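Local coordinates for porin (Acinetobacter baumannii AB307-0294, PDB 5DL7), which probably acts as an outer-membrane channel that lets small solutes across the outer membrane, possibly vanillate among them, at residues P95-T98 and R102-Y105; D104-I109 and R140-T145; G110-A115 and E121-D126; D167-R172 and R176-G181; V180-I185 and K191-D196. All blocks are in the same frame, centred on the assembly; numbering follows the deposited sequence.

How the contacts relate
Contacts 1 and 2 follow each other along the chain, sharing D104 and Y105, and they touch where P95 CD meets Y106 CD1 at 3.5 Å. The two calcium ions belong to the connection closed by contact 1; contact 3, whose centre is about 30 Å away from that of contact 1, lies farther along the same strand, 105-117. Contact 4 connects to both contact 2 and contact 3: R170 NH2 is 2.8 Å from I109 O of contact 2, and Y177 OH is 2.5 Å from D126 OD1 of contact 3. Contact 5 continues from contact 4 through V180 and G181, their centres about 11 Å apart.

Contact 1: residues P95-T98 and R102-Y105; sequences PVNT and RDDY. With CA (calcium ion), chain C; CA (calcium ion), chain E.
N97 and D103 belong to a calcium-binding loop, the connection between strands 66-79 and 105-117, and they show how a metal can pin together two pieces of chain that lack regular structure. The first calcium ion takes N97 OD1 at 2.4 Å. D103 supplies both carboxylate oxygens to the same ion, the closer being OD2 at 2.6 Å, and water 1 is a further ligand. The N97 amide uses its other end as well: ND2 donates to D103 OD1 over 3.0 Å in a nearly straight bond (167°). D103 OD1 lies close to the amide plane of N97, whereas ND2 approaches OD1 from above the carboxylate plane, 56° out of it, the two flat groups being steeply inclined. OD1 is thus held by both the metal and an N-H. Behind this site D103 N donates to P95 O at 3.0 Å, while V96 and R102 form a single backbone bridge.

R102 divides its roles. Its carbonyl O binds the second calcium ion at 2.5 Å, together with both carboxylate oxygens of D104 and waters 2 and 3. Its side chain bends at chi2 (60°) and runs alongside V96, whose CG2 lies over one face of the guanidinium, 3.8 Å from NE. The charged end is taken up by the salt bridge from NE to D48 and by carbonyls such as Y88 O. D104 also accepts from N79 at the end of strand 66-79, so the second calcium lies beside the place where the loop passes into strand 105-117.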
# COMPACT_ATOMS: atom_id res chain seq x y z
N PRO A 95 1.29 13.09 12.73
CA PRO A 95 1.10 12.51 14.11
C PRO A 95 -0.01 13.23 14.82
O PRO A 95 -0.21 14.50 14.71
CB PRO A 95 2.45 12.63 14.76
CG PRO A 95 3.42 13.01 13.62
CD PRO A 95 2.57 13.80 12.66
N VAL A 96 -0.85 12.41 15.48
CA VAL A 96 -1.98 13.03 16.24
C VAL A 96 -1.87 12.61 17.71
O VAL A 96 -1.69 11.42 17.96
CB VAL A 96 -3.32 12.53 15.66
CG1 VAL A 96 -4.46 13.00 16.45
CG2 VAL A 96 -3.54 13.15 14.22
N ASN A 97 -2.00 13.56 18.61
CA ASN A 97 -1.91 13.31 20.03
C ASN A 97 -3.21 12.78 20.60
O ASN A 97 -4.34 12.78 19.96
CB ASN A 97 -1.55 14.60 20.67
CG ASN A 97 -0.15 15.05 20.23
OD1 ASN A 97 0.74 14.32 20.36
ND2 ASN A 97 -0.03 16.20 19.62
N THR A 98 -3.13 12.37 21.86
CA THR A 98 -4.30 11.80 22.54
C THR A 98 -5.38 12.83 22.73
O THR A 98 -6.50 12.41 22.82
CB THR A 98 -3.95 11.16 23.95
OG1 THR A 98 -3.37 12.18 24.69
CG2 THR A 98 -3.05 10.03 23.78
N ARG A 102 -2.76 17.89 16.26
CA ARG A 102 -1.62 17.43 15.40
C ARG A 102 -0.30 17.93 15.95
O ARG A 102 -0.22 19.10 16.26
CB ARG A 102 -1.79 18.09 14.02
CG ARG A 102 -2.72 17.20 13.21
CD ARG A 102 -4.13 16.93 13.74
NE ARG A 102 -4.96 16.30 12.68
CZ ARG A 102 -6.18 15.77 12.87
NH1 ARG A 102 -6.73 15.70 14.10
NH2 ARG A 102 -6.93 15.31 11.86
N ASP A 103 0.73 17.12 15.84
CA ASP A 103 2.03 17.68 15.79
C ASP A 103 2.24 18.45 14.46
O ASP A 103 1.95 17.88 13.44
CB ASP A 103 3.03 16.57 15.90
CG ASP A 103 3.05 15.90 17.36
OD1 ASP A 103 2.66 16.62 18.34
OD2 ASP A 103 3.44 14.74 17.44
N ASP A 104 2.84 19.60 14.52
CA ASP A 104 2.93 20.50 13.39
C ASP A 104 4.14 20.25 12.48
O ASP A 104 4.14 20.76 11.32
CB ASP A 104 2.85 21.89 13.84
CG ASP A 104 1.49 22.20 14.45
OD1 ASP A 104 0.40 21.71 14.00
OD2 ASP A 104 1.47 22.81 15.50
N TYR A 105 5.09 19.46 12.98
CA TYR A 105 6.32 19.16 12.36
C TYR A 105 6.70 17.78 12.79
O TYR A 105 6.41 17.44 13.94
CB TYR A 105 7.39 20.14 12.58
CG TYR A 105 8.60 19.56 12.15
CD1 TYR A 105 8.94 19.61 10.80
CD2 TYR A 105 9.46 18.89 13.04
CE1 TYR A 105 10.11 19.02 10.27
CE2 TYR A 105 10.59 18.20 12.53
CZ TYR A 105 10.94 18.24 11.18
OH TYR A 105 12.17 17.81 10.65
CA CA C . 3.06 14.58 19.99
CA CA E . -0.74 21.51 16.37
O HOH W 1 2.75 12.43 19.14
O HOH W 2 0.23 21.04 18.29
O HOH W 3 -2.76 21.41 14.84

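Contact 2: residues D104-I109 and R140-T145; sequences DYYGKI and RLFPQT. With CA (calcium ion), chain E.
Y106 and F142 make the aromatic part of this contact, an offset edge-to-face pair with centroids 5.1 Å apart and planes at 63°. The edge of F142 is turned toward the face of Y106, and its CD2 comes within 3.5 Å of Y106 CZ. The phenol reaches this place because Y106 CG stands between the backbone N and the carbonyl carbon (chi1 68°), which carries the hydroxyl end toward the loop.

Apolar contacts widen the patch. L141 CD2 lies 4.2 Å from Y106 CE1, and the extended chain of K108 passes F142 with K108 CE 3.9 Å from F142 CD2.

The polar links between the two segments all pass through water. Water 4 donates to Y106 OH at 3.0 Å and accepts from L141 N, while the hydroxyl is also hydrogen-bonded to L93 O. K108 NZ donates to water 5 at 2.8 Å, close to P143 O, and has further partners in the carbonyls of R172 and S174; its ammonium is therefore surrounded by oxygens, which would probably favour the charged form.

An inward-folded loop packed against the barrel wall, here 140-145 against strand 105-117, is a hallmark of porins, in which such loops narrow the channel.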
# COMPACT_ATOMS: atom_id res chain seq x y z
N ASP A 104 2.84 19.60 14.52
CA ASP A 104 2.93 20.50 13.39
C ASP A 104 4.14 20.25 12.48
O ASP A 104 4.14 20.76 11.32
CB ASP A 104 2.85 21.89 13.84
CG ASP A 104 1.49 22.20 14.45
OD1 ASP A 104 0.40 21.71 14.00
OD2 ASP A 104 1.47 22.81 15.50
N TYR A 105 5.09 19.46 12.98
CA TYR A 105 6.32 19.16 12.36
C TYR A 105 6.70 17.78 12.79
O TYR A 105 6.41 17.44 13.94
CB TYR A 105 7.39 20.14 12.58
CG TYR A 105 8.60 19.56 12.15
CD1 TYR A 105 8.94 19.61 10.80
CD2 TYR A 105 9.46 18.89 13.04
CE1 TYR A 105 10.11 19.02 10.27
CE2 TYR A 105 10.59 18.20 12.53
CZ TYR A 105 10.94 18.24 11.18
OH TYR A 105 12.17 17.81 10.65
N TYR A 106 7.16 16.92 11.85
CA TYR A 106 7.76 15.69 12.25
C TYR A 106 8.80 15.29 11.29
O TYR A 106 8.61 15.43 10.00
CB TYR A 106 6.81 14.56 12.48
CG TYR A 106 6.01 13.89 11.29
CD1 TYR A 106 5.18 14.65 10.45
CD2 TYR A 106 6.01 12.49 11.11
CE1 TYR A 106 4.38 13.99 9.43
CE2 TYR A 106 5.23 11.80 10.10
CZ TYR A 106 4.41 12.66 9.26
OH TYR A 106 3.60 12.01 8.38
N GLY A 107 9.87 14.70 11.83
CA GLY A 107 11.06 14.40 11.04
C GLY A 107 11.59 13.02 11.39
O GLY A 107 11.35 12.61 12.52
N LYS A 108 12.27 12.26 10.47
CA LYS A 108 12.74 10.94 10.82
C LYS A 108 13.71 10.43 9.76
O LYS A 108 13.72 11.00 8.59
CB LYS A 108 11.68 9.87 11.03
CG LYS A 108 10.49 9.98 10.07
CD LYS A 108 9.50 8.90 10.17
CE LYS A 108 8.24 9.21 9.42
NZ LYS A 108 7.23 8.16 9.50
N ILE A 109 14.66 9.68 10.18
CA ILE A 109 15.74 9.27 9.26
C ILE A 109 15.87 7.75 9.36
O ILE A 109 15.92 7.20 10.50
CB ILE A 109 17.04 10.00 9.40
CG1 ILE A 109 18.13 9.40 8.46
CG2 ILE A 109 17.66 9.87 10.78
CD1 ILE A 109 19.29 10.33 8.30
N ARG A 140 0.26 7.47 2.57
CA ARG A 140 0.21 8.74 3.30
C ARG A 140 1.39 9.59 2.95
O ARG A 140 1.89 9.53 1.80
CB ARG A 140 -0.21 8.55 4.79
CG ARG A 140 -1.55 7.94 5.05
CD ARG A 140 -2.74 8.80 4.64
NE ARG A 140 -3.95 8.07 4.94
CZ ARG A 140 -4.53 7.12 4.26
NH1 ARG A 140 -4.03 6.67 3.10
NH2 ARG A 140 -5.57 6.44 4.74
N LEU A 141 1.93 10.42 3.84
CA LEU A 141 2.90 11.33 3.46
C LEU A 141 4.23 10.66 3.24
O LEU A 141 4.98 11.05 2.39
CB LEU A 141 3.00 12.45 4.50
CG LEU A 141 3.88 13.61 4.13
CD1 LEU A 141 3.21 14.40 2.97
CD2 LEU A 141 4.12 14.61 5.31
N PHE A 142 4.62 9.78 4.14
CA PHE A 142 5.91 9.08 4.17
C PHE A 142 5.68 7.61 4.19
O PHE A 142 4.72 7.12 4.74
CB PHE A 142 6.66 9.48 5.49
CG PHE A 142 6.91 10.91 5.61
CD1 PHE A 142 7.53 11.65 4.58
CD2 PHE A 142 6.72 11.65 6.77
CE1 PHE A 142 7.80 13.01 4.64
CE2 PHE A 142 7.00 12.99 6.79
CZ PHE A 142 7.59 13.67 5.75
N PRO A 143 6.66 6.82 3.73
CA PRO A 143 6.54 5.36 3.73
C PRO A 143 6.63 4.80 5.15
O PRO A 143 7.38 5.30 5.93
CB PRO A 143 7.83 4.91 2.97
CG PRO A 143 8.75 5.99 2.96
CD PRO A 143 7.89 7.28 3.07
N GLN A 144 5.86 3.79 5.42
CA GLN A 144 6.10 2.84 6.53
C GLN A 144 7.45 2.20 6.37
O GLN A 144 7.86 1.84 5.25
CB GLN A 144 4.97 1.88 6.52
CG GLN A 144 4.91 0.95 7.64
CD GLN A 144 3.85 -0.14 7.34
OE1 GLN A 144 3.75 -0.60 6.18
NE2 GLN A 144 3.18 -0.59 8.33
N THR A 145 8.19 2.08 7.51
CA THR A 145 9.43 1.40 7.45
C THR A 145 9.51 0.33 8.56
O THR A 145 8.81 0.38 9.52
CB THR A 145 10.73 2.26 7.45
OG1 THR A 145 10.94 2.90 8.71
CG2 THR A 145 10.71 3.35 6.29
CA CA E . -0.74 21.51 16.37
O HOH W 4 2.23 9.91 6.78
O HOH W 5 8.03 5.66 8.57
O HOH W 2 0.23 21.04 18.29
O HOH W 3 -2.76 21.41 14.84

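Contact 3: residues G110-A115 and E121-D126; sequences GITGKA and ELFVGD. With C8E ((hydroxyethyloxy)tri(ethyloxy)octane), chain J.
F123 lies beside the aliphatic chain of K114, both side chains pointing the same way, with F123 CD2 3.7 Å from K114 CB and the lysine CD farther along near CE2. T112 brings its methyl to the edge of that ring, near its plane. The lysine then continues to D71 of strand 66-79, with which NZ forms a salt bridge.

Under these side chains the backbones pair in the regular antiparallel way. G113 and V124 form one hydrogen-bonded pair, A115 and L122 the next, each bond being 2.9 Å between N and O, as in G113 N to V124 O. K114 and F123 make the non-hydrogen-bonded pair between them.

Past V124 the pattern changes, because the chain turns a corner at G125, whose backbone angles suit glycine. D126 meets the other strand with three bonds. Its N donates to I111 O at 2.9 Å, while its carboxylate OD2 receives I111 N at 2.8 Å, on the anti side and 25° out of the plane. The third bond runs from T112 OG1 to D126 O (2.6 Å); with OG1 beside the backbone N (chi1 -40°), the methyl is left for F123. D126 OD1 turns to R147 and to Y177.

A detergent molecule follows this corner, its C19 3.4 Å from I111 O. Two antiparallel strands joined by a short turn, with one face toward detergent, are the repeating hairpin of an outer-membrane β-barrel.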
# COMPACT_ATOMS: atom_id res chain seq x y z
N GLY A 110 15.94 7.02 8.24
CA GLY A 110 16.32 5.62 8.18
C GLY A 110 17.60 5.33 7.48
O GLY A 110 17.93 6.00 6.57
N ILE A 111 18.43 4.53 8.07
CA ILE A 111 19.75 4.21 7.49
C ILE A 111 19.85 2.68 7.31
O ILE A 111 19.37 1.94 8.16
CB ILE A 111 20.83 4.51 8.48
CG1 ILE A 111 20.60 5.90 9.09
CG2 ILE A 111 22.15 4.36 7.85
CD1 ILE A 111 21.24 7.01 8.31
N THR A 112 20.57 2.21 6.27
CA THR A 112 20.70 0.77 6.02
C THR A 112 22.12 0.50 5.60
O THR A 112 22.71 1.28 4.84
CB THR A 112 19.85 0.31 4.81
OG1 THR A 112 18.59 0.94 4.78
CG2 THR A 112 19.63 -1.22 4.83
N GLY A 113 22.78 -0.47 6.18
CA GLY A 113 24.05 -0.84 5.71
C GLY A 113 23.79 -2.09 4.81
O GLY A 113 22.88 -2.86 5.03
N LYS A 114 24.66 -2.23 3.80
CA LYS A 114 24.51 -3.33 2.82
C LYS A 114 25.79 -3.87 2.41
O LYS A 114 26.86 -3.25 2.39
CB LYS A 114 23.63 -2.85 1.64
CG LYS A 114 24.22 -1.77 0.87
CD LYS A 114 23.18 -1.22 -0.17
CE LYS A 114 24.06 -0.32 -1.04
NZ LYS A 114 23.08 0.39 -1.92
N ALA A 115 25.76 -5.19 2.11
CA ALA A 115 26.90 -5.93 1.64
C ALA A 115 26.52 -6.88 0.48
O ALA A 115 25.44 -7.42 0.49
CB ALA A 115 27.46 -6.81 2.76
N GLU A 121 22.72 -10.03 -1.83
CA GLU A 121 22.88 -8.79 -1.05
C GLU A 121 22.19 -8.90 0.31
O GLU A 121 21.16 -9.57 0.42
CB GLU A 121 22.23 -7.68 -1.79
CG GLU A 121 22.87 -7.29 -3.07
CD GLU A 121 22.02 -6.38 -3.92
OE1 GLU A 121 22.21 -5.14 -3.80
OE2 GLU A 121 21.04 -6.94 -4.48
N LEU A 122 22.87 -8.39 1.34
CA LEU A 122 22.38 -8.43 2.70
C LEU A 122 22.22 -6.90 3.10
O LEU A 122 23.11 -6.12 2.88
CB LEU A 122 23.39 -9.12 3.55
CG LEU A 122 23.04 -9.20 5.07
CD1 LEU A 122 21.81 -9.98 5.23
CD2 LEU A 122 24.19 -9.77 5.92
N PHE A 123 21.10 -6.59 3.72
CA PHE A 123 20.74 -5.23 4.16
C PHE A 123 20.35 -5.29 5.63
O PHE A 123 19.65 -6.23 5.98
CB PHE A 123 19.55 -4.67 3.44
CG PHE A 123 19.68 -4.64 1.92
CD1 PHE A 123 19.37 -5.79 1.15
CD2 PHE A 123 19.95 -3.44 1.26
CE1 PHE A 123 19.50 -5.81 -0.28
CE2 PHE A 123 20.09 -3.42 -0.18
CZ PHE A 123 19.86 -4.62 -0.91
N VAL A 124 20.96 -4.39 6.48
CA VAL A 124 20.71 -4.41 7.88
C VAL A 124 20.33 -2.97 8.26
O VAL A 124 21.10 -2.03 7.96
CB VAL A 124 21.97 -4.86 8.65
CG1 VAL A 124 21.64 -4.73 10.15
CG2 VAL A 124 22.33 -6.29 8.27
N GLY A 125 19.22 -2.82 8.91
CA GLY A 125 18.78 -1.49 9.39
C GLY A 125 17.40 -1.21 9.05
O GLY A 125 16.48 -2.01 9.24
N ASP A 126 17.18 -0.00 8.51
CA ASP A 126 15.89 0.49 8.17
C ASP A 126 15.54 -0.03 6.74
O ASP A 126 16.47 -0.03 5.95
CB ASP A 126 15.84 1.99 8.18
CG ASP A 126 15.94 2.62 9.84
OD1 ASP A 126 14.91 2.44 10.76
OD2 ASP A 126 17.07 3.20 10.16
C10 C8E J . 17.54 -7.38 13.78
C11 C8E J . 17.58 -5.85 14.00
O12 C8E J . 18.79 -5.28 13.46
C13 C8E J . 18.79 -3.92 12.88
C14 C8E J . 18.66 -2.67 13.80
O15 C8E J . 18.91 -1.52 12.93
C16 C8E J . 19.02 -0.16 13.32
C17 C8E J . 19.36 0.84 12.17
O18 C8E J . 20.62 0.25 11.82
C19 C8E J . 21.30 0.83 10.74
C20 C8E J . 22.47 -0.16 10.63
O21 C8E J . 23.44 0.47 9.81

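Contact 4: residues D167-R172 and R176-G181; sequences DEVRQR and RYTDVG
This is a fold-back contact: the chain leaves strand 159-170, turns within a few residues, and lays 176-181 against the end of that strand. A single antiparallel hydrogen-bonded pair, V169 with T178, joins the two backbones, V169 N to T178 O and T178 N to V169 O each measuring 2.8 Å.

The side chains add a covered ring. R170 CB sits over the centre of one face of Y177, 3.5 Å from the ring centroid and 11° off its normal, a CH-pi contact. With R170 CG anti to the backbone N (chi1 177°), the chain bends at chi3 and brings the guanidinium across the tyrosine; Y177 CE2 lies over the centre of its face, 3.6 Å from R170 CZ, and the two planes are inclined at 36°. On the strand side, V169 N lies at the ring edge, in its plane. E168 crosses the tyrosine with OE2 3.6 Å from Y177 CB, and V180 CG1 packs against the backbone of E168.

Water 6 closes the turn, accepting from Q171 N and donating to R176 O at 2.7 Å; T178 OG1 is 3.0 Å from the same water.

The polar ends are spoken for elsewhere: R170 NH2 by I109 O, Y177 OH by D126 and T145. A ring covered on one face by R170, met at its edge by the V169 backbone and bound twice through its hydroxyl, should have little freedom to rotate. V180 N, by contrast, is buried without a partner, a probable cost of the fold-back.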
# COMPACT_ATOMS: atom_id res chain seq x y z
N ASP A 167 11.86 -6.68 13.50
CA ASP A 167 11.29 -6.69 14.85
C ASP A 167 10.68 -5.36 15.25
O ASP A 167 10.32 -5.30 16.36
CB ASP A 167 12.33 -7.09 15.89
CG ASP A 167 13.54 -6.20 15.94
OD1 ASP A 167 13.74 -5.23 15.19
OD2 ASP A 167 14.48 -6.68 16.65
N GLU A 168 10.71 -4.28 14.44
CA GLU A 168 10.01 -3.07 14.83
C GLU A 168 9.52 -2.46 13.51
O GLU A 168 10.14 -2.74 12.47
CB GLU A 168 11.02 -2.08 15.50
CG GLU A 168 11.73 -2.63 16.65
CD GLU A 168 12.59 -1.52 17.26
OE1 GLU A 168 13.68 -1.20 16.76
OE2 GLU A 168 11.94 -0.82 18.07
N VAL A 169 8.57 -1.59 13.65
CA VAL A 169 7.93 -0.89 12.56
C VAL A 169 7.87 0.59 12.91
O VAL A 169 7.59 0.94 14.09
CB VAL A 169 6.53 -1.48 12.26
CG1 VAL A 169 5.52 -1.34 13.40
CG2 VAL A 169 5.94 -0.84 10.96
N ARG A 170 8.13 1.51 11.93
CA ARG A 170 7.83 2.90 12.21
C ARG A 170 6.71 3.32 11.23
O ARG A 170 6.96 3.37 10.03
CB ARG A 170 9.09 3.71 11.98
CG ARG A 170 8.85 5.21 12.19
CD ARG A 170 10.03 6.03 12.59
NE ARG A 170 11.17 5.94 11.71
CZ ARG A 170 12.36 6.41 12.02
NH1 ARG A 170 12.49 7.00 13.23
NH2 ARG A 170 13.40 6.31 11.21
N GLN A 171 5.59 3.56 11.77
CA GLN A 171 4.35 3.82 11.00
C GLN A 171 4.56 5.14 10.22
O GLN A 171 5.31 6.02 10.59
CB GLN A 171 3.12 3.84 11.78
CG GLN A 171 2.88 2.59 12.66
CD GLN A 171 2.59 1.30 11.76
OE1 GLN A 171 2.89 1.25 10.58
NE2 GLN A 171 2.29 0.16 12.48
N ARG A 172 3.81 5.19 9.14
CA ARG A 172 3.92 6.37 8.26
C ARG A 172 3.77 7.72 8.94
O ARG A 172 4.48 8.71 8.61
CB ARG A 172 2.81 6.20 7.10
CG ARG A 172 1.45 6.12 7.61
CD ARG A 172 0.57 5.28 6.65
NE ARG A 172 -0.79 5.14 7.10
CZ ARG A 172 -1.78 4.59 6.40
NH1 ARG A 172 -1.51 3.99 5.23
NH2 ARG A 172 -2.99 4.58 6.93
N ARG A 176 8.28 7.41 15.93
CA ARG A 176 8.87 6.31 16.83
C ARG A 176 8.77 4.87 16.20
O ARG A 176 7.76 4.60 15.51
CB ARG A 176 8.00 6.24 18.09
CG ARG A 176 7.99 7.53 18.92
CD ARG A 176 7.28 7.38 20.26
NE ARG A 176 5.93 6.86 20.04
CZ ARG A 176 5.48 5.61 20.35
NH1 ARG A 176 6.18 4.71 21.03
NH2 ARG A 176 4.22 5.31 20.05
N TYR A 177 9.79 4.07 16.36
CA TYR A 177 9.63 2.62 16.14
C TYR A 177 8.87 1.99 17.20
O TYR A 177 9.10 2.31 18.39
CB TYR A 177 10.99 1.94 16.00
CG TYR A 177 11.52 2.04 14.67
CD1 TYR A 177 10.99 1.06 13.76
CD2 TYR A 177 12.31 2.98 14.28
CE1 TYR A 177 11.40 1.07 12.54
CE2 TYR A 177 12.79 2.98 12.94
CZ TYR A 177 12.29 2.02 12.14
OH TYR A 177 12.48 1.74 10.74
N THR A 178 7.97 1.10 16.86
CA THR A 178 7.09 0.41 17.78
C THR A 178 7.14 -1.08 17.39
O THR A 178 7.76 -1.48 16.38
CB THR A 178 5.70 0.98 17.74
OG1 THR A 178 5.14 1.00 16.37
CG2 THR A 178 5.61 2.50 18.21
N ASP A 179 6.51 -1.94 18.18
CA ASP A 179 6.54 -3.37 17.86
C ASP A 179 5.67 -3.68 16.63
O ASP A 179 4.56 -3.08 16.39
CB ASP A 179 6.07 -4.19 19.07
CG ASP A 179 7.10 -4.21 20.20
OD1 ASP A 179 8.22 -3.75 20.08
OD2 ASP A 179 6.74 -4.67 21.22
N VAL A 180 6.12 -4.65 15.88
CA VAL A 180 5.31 -5.14 14.75
C VAL A 180 4.00 -5.81 15.30
O VAL A 180 3.93 -6.27 16.43
CB VAL A 180 6.11 -6.13 13.82
CG1 VAL A 180 7.38 -5.44 13.34
CG2 VAL A 180 6.62 -7.38 14.60
N GLY A 181 3.02 -5.87 14.48
CA GLY A 181 1.75 -6.44 14.84
C GLY A 181 0.67 -6.21 13.85
O GLY A 181 0.94 -6.06 12.68
O HOH W 6 5.43 3.51 14.75

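Contact 5: residues V180-I185 and K191-D196; sequences VGTDNI and KAATTD
Water 7 is gripped by three groups of the two segments: T182 OG1 donates to it at 2.7 Å, and the water donates to D183 O at 2.8 Å and to K191 O. The threonine hydroxyl stands between its backbone N and carbonyl carbon (chi1 51°), which turns it toward the end of the pairing where the hairpin connection begins, and the water joins D183 and K191 there.

Nearer the start of the pairing, direct backbone bonds take over. T182 N gives a hydrogen bond to A193 O at 3.0 Å, but the return bond, A193 N to T182 O, is long and weak at 3.4 Å. T195 N donates to V180 O over 2.9 Å. Between them G181 faces T194 with no side chain, and the glycine lets the two backbones come close, with G181 CA 3.2 Å from A193 O.

Together 181-182 and 193-194 form a short, loosely bonded β-hairpin in the long connection between barrel strands 159-170 and 198-206. The two short strands make a two-stranded sheet of their own; T182 and A193 lie on I259, and T182 also touches L219.

N184 packs against the other segment near the turn, its CB close to A192 N, while ND2 runs alongside the K191 backbone and OD1 accepts from F189. A192 CB lies 3.4 Å from T182 O. At the other end T195 CG2 meets V180 CG2 at 4.1 Å, close to L219 of strand 210-219. T195 OG1 is hydrogen-bonded to K220 O, and D196 forms a salt bridge with the K220 ammonium.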
# COMPACT_ATOMS: atom_id res chain seq x y z
N VAL A 180 6.12 -4.65 15.88
CA VAL A 180 5.31 -5.14 14.75
C VAL A 180 4.00 -5.81 15.30
O VAL A 180 3.93 -6.27 16.43
CB VAL A 180 6.11 -6.13 13.82
CG1 VAL A 180 7.38 -5.44 13.34
CG2 VAL A 180 6.62 -7.38 14.60
N GLY A 181 3.02 -5.87 14.48
CA GLY A 181 1.75 -6.44 14.84
C GLY A 181 0.67 -6.21 13.85
O GLY A 181 0.94 -6.06 12.68
N THR A 182 -0.58 -6.24 14.31
CA THR A 182 -1.77 -6.14 13.48
C THR A 182 -2.68 -5.07 14.00
O THR A 182 -2.68 -4.79 15.22
CB THR A 182 -2.64 -7.45 13.48
OG1 THR A 182 -2.87 -7.83 14.87
CG2 THR A 182 -1.87 -8.53 12.86
N ASP A 183 -3.45 -4.52 13.11
CA ASP A 183 -4.58 -3.68 13.49
C ASP A 183 -5.83 -4.62 13.58
O ASP A 183 -5.78 -5.83 13.15
CB ASP A 183 -4.83 -2.66 12.41
CG ASP A 183 -3.76 -1.53 12.42
OD1 ASP A 183 -3.31 -1.19 13.47
OD2 ASP A 183 -3.50 -1.07 11.31
N ASN A 184 -6.90 -4.08 14.18
CA ASN A 184 -8.16 -4.87 14.23
C ASN A 184 -9.17 -4.11 13.39
O ASN A 184 -9.70 -3.12 13.80
CB ASN A 184 -8.58 -5.07 15.67
CG ASN A 184 -9.59 -6.24 15.82
OD1 ASN A 184 -9.63 -7.08 14.88
ND2 ASN A 184 -10.32 -6.25 16.88
N ILE A 185 -9.39 -4.51 12.19
CA ILE A 185 -10.25 -3.79 11.24
C ILE A 185 -11.68 -4.35 11.38
O ILE A 185 -11.81 -5.61 11.25
CB ILE A 185 -9.71 -3.95 9.84
CG1 ILE A 185 -8.35 -3.22 9.79
CG2 ILE A 185 -10.66 -3.38 8.81
CD1 ILE A 185 -7.56 -3.70 8.69
N LYS A 191 -8.46 -8.59 19.02
CA LYS A 191 -7.85 -7.31 19.40
C LYS A 191 -6.83 -6.99 18.38
O LYS A 191 -6.49 -7.88 17.62
CB LYS A 191 -7.22 -7.49 20.81
CG LYS A 191 -6.06 -8.54 20.89
CD LYS A 191 -5.51 -8.63 22.32
CE LYS A 191 -4.77 -7.40 22.69
NZ LYS A 191 -4.40 -7.62 24.09
N ALA A 192 -6.31 -5.78 18.43
CA ALA A 192 -5.06 -5.45 17.72
C ALA A 192 -3.95 -5.96 18.67
O ALA A 192 -4.06 -5.86 19.92
CB ALA A 192 -4.98 -3.93 17.53
N ALA A 193 -2.86 -6.51 18.20
CA ALA A 193 -1.82 -7.04 19.00
C ALA A 193 -0.46 -6.74 18.45
O ALA A 193 -0.28 -6.50 17.28
CB ALA A 193 -1.92 -8.55 19.13
N THR A 194 0.53 -6.78 19.33
CA THR A 194 1.89 -6.60 18.89
C THR A 194 2.69 -7.82 19.33
O THR A 194 2.36 -8.59 20.25
CB THR A 194 2.55 -5.32 19.36
OG1 THR A 194 2.56 -5.41 20.78
CG2 THR A 194 1.81 -4.05 18.94
N THR A 195 3.88 -7.92 18.76
CA THR A 195 4.77 -9.03 19.06
C THR A 195 6.21 -8.68 18.79
O THR A 195 6.49 -7.59 18.33
CB THR A 195 4.26 -10.31 18.22
OG1 THR A 195 4.89 -11.50 18.72
CG2 THR A 195 4.54 -10.11 16.77
N ASP A 196 7.12 -9.60 18.99
CA ASP A 196 8.43 -9.13 18.80
C ASP A 196 9.15 -9.46 17.55
O ASP A 196 10.37 -9.16 17.47
CB ASP A 196 9.28 -9.42 19.89
CG ASP A 196 9.33 -10.78 20.17
OD1 ASP A 196 9.09 -11.62 19.36
OD2 ASP A 196 9.48 -10.98 21.43
O HOH W 7 -5.60 -7.95 14.91